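Homospermidine synthase (Legionella pneumophila subsp. pneumophila str. Philadelphia 1, PDB 2PH5) binds NAD and probably catalyses the formation of the polyamine homospermidine. Local coordinates at residues A[25-30]-A[387-392]. Numbering follows the deposited sequence.
Sequences GQALMP and PYNNAT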
# COMPACT_ATOMS: atom_id res chain seq x y z
N GLY A 25 -28.33 -1.70 1.61
CA GLY A 25 -29.66 -1.65 2.18
C GLY A 25 -29.89 -0.61 3.26
O GLY A 25 -30.88 0.11 3.21
N GLN A 26 -28.99 -0.54 4.23
CA GLN A 26 -29.13 0.43 5.31
C GLN A 26 -29.02 1.84 4.76
O GLN A 26 -29.75 2.73 5.18
CB GLN A 26 -28.04 0.24 6.37
CG GLN A 26 -27.99 -1.14 6.99
CD GLN A 26 -26.97 -1.26 8.12
OE1 GLN A 26 -26.56 -2.35 8.48
NE2 GLN A 26 -26.57 -0.12 8.68
N ALA A 27 -28.10 2.05 3.82
CA ALA A 27 -27.90 3.37 3.25
C ALA A 27 -29.04 3.82 2.34
O ALA A 27 -29.15 5.00 2.02
CB ALA A 27 -26.58 3.42 2.50
N LEU A 28 -29.87 2.88 1.92
CA LEU A 28 -30.98 3.19 1.03
C LEU A 28 -32.17 3.77 1.78
O LEU A 28 -32.84 4.68 1.29
CB LEU A 28 -31.43 1.92 0.30
CG LEU A 28 -31.86 2.03 -1.17
CD1 LEU A 28 -32.67 0.81 -1.53
CD2 LEU A 28 -32.67 3.27 -1.41
N MSE A 29 -32.42 3.24 2.97
CA MSE A 29 -33.55 3.67 3.80
C MSE A 29 -33.88 5.15 3.73
O MSE A 29 -35.00 5.52 3.37
CB MSE A 29 -33.30 3.27 5.25
CG MSE A 29 -33.46 1.80 5.50
SE MSE A 29 -35.30 1.28 5.35
CE MSE A 29 -35.68 1.06 7.24
N PRO A 30 -32.92 6.02 4.07
CA PRO A 30 -33.14 7.46 4.04
C PRO A 30 -33.69 7.99 2.71
O PRO A 30 -34.61 8.81 2.70
CB PRO A 30 -31.76 8.03 4.35
CG PRO A 30 -31.18 6.99 5.24
CD PRO A 30 -31.55 5.72 4.54
N PRO A 387 -28.26 10.45 6.43
CA PRO A 387 -27.60 9.69 7.49
C PRO A 387 -27.27 8.27 7.00
O PRO A 387 -27.65 7.89 5.89
CB PRO A 387 -28.65 9.67 8.59
CG PRO A 387 -29.92 9.56 7.81
CD PRO A 387 -29.70 10.56 6.70
N TYR A 388 -26.57 7.51 7.84
CA TYR A 388 -26.20 6.14 7.52
C TYR A 388 -25.58 6.06 6.13
O TYR A 388 -25.81 5.12 5.37
CB TYR A 388 -27.45 5.26 7.57
CG TYR A 388 -28.26 5.48 8.82
CD1 TYR A 388 -27.78 5.09 10.06
CD2 TYR A 388 -29.51 6.11 8.76
CE1 TYR A 388 -28.50 5.33 11.23
CE2 TYR A 388 -30.24 6.36 9.93
CZ TYR A 388 -29.73 5.97 11.15
OH TYR A 388 -30.42 6.20 12.32
N ASN A 389 -24.77 7.07 5.80
CA ASN A 389 -24.14 7.14 4.50
C ASN A 389 -22.77 7.81 4.51
O ASN A 389 -22.51 8.74 5.28
CB ASN A 389 -25.03 7.94 3.54
CG ASN A 389 -25.99 7.06 2.77
OD1 ASN A 389 -25.61 6.36 1.82
ND2 ASN A 389 -27.25 7.09 3.17
N ASN A 390 -21.88 7.30 3.66
CA ASN A 390 -20.57 7.89 3.50
C ASN A 390 -20.58 8.28 2.02
O ASN A 390 -21.55 8.03 1.32
CB ASN A 390 -19.42 6.92 3.83
CG ASN A 390 -19.51 5.60 3.08
OD1 ASN A 390 -19.74 5.55 1.87
ND2 ASN A 390 -19.28 4.51 3.80
N ALA A 391 -19.50 8.90 1.56
CA ALA A 391 -19.40 9.32 0.18
C ALA A 391 -19.70 8.18 -0.79
O ALA A 391 -20.48 8.33 -1.72
CB ALA A 391 -18.02 9.89 -0.08
N THR A 392 -19.07 7.03 -0.54
CA THR A 392 -19.23 5.84 -1.38
C THR A 392 -20.65 5.29 -1.40
O THR A 392 -21.25 5.15 -2.47
CB THR A 392 -18.28 4.71 -0.93
OG1 THR A 392 -16.94 5.22 -0.87
CG2 THR A 392 -18.33 3.53 -1.89
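Asn389 reaches across to the backbone of Ala27, its ND2 donating to Ala27 O at 3.0 Å with an N-H...O angle of 166°. The oxygen lies close to the amide plane of Asn389, and the donor arrives in the carbonyl plane, on a lone pair of Ala27 O. The same ND2 also donates to Pro387 O at 2.9 Å, a more bent bond (148°), with the donor tilted from the carbonyl plane, that ties the amide to its own loop. OD1 bonds to Ser393 OG, so both ends of the buried amide are engaged and its rotation is fixed; OD1 also lies beside the methyl of Ala27. Ala27 further meets Tyr388 O, which receives a CA-H...O contact from Ala27 CA at 3.5 Å. The helix here, 23-35, follows the glycine-rich turn after the first strand of the Rossmann-type NAD-binding domain, and the loop before helix 391-408, in the saccharopine dehydrogenase-like C-terminal part, rests against it. One turn on, Pro30, which has no N-H to give to the turn before and kinks the helix, presents its ring to the loop. Its CG lies 3.8 Å from Pro387 CG, the two rings passing alongside and running opposite ways. Tyr388 CG, anti to the carbonyl carbon (chi1 -48°), brings the ring beside Pro30, whose CG meets its rim level with the ring plane, 4.0 Å from Tyr388 CD2; the tyrosine also packs on Val55 and Gln58 of helix 55-59.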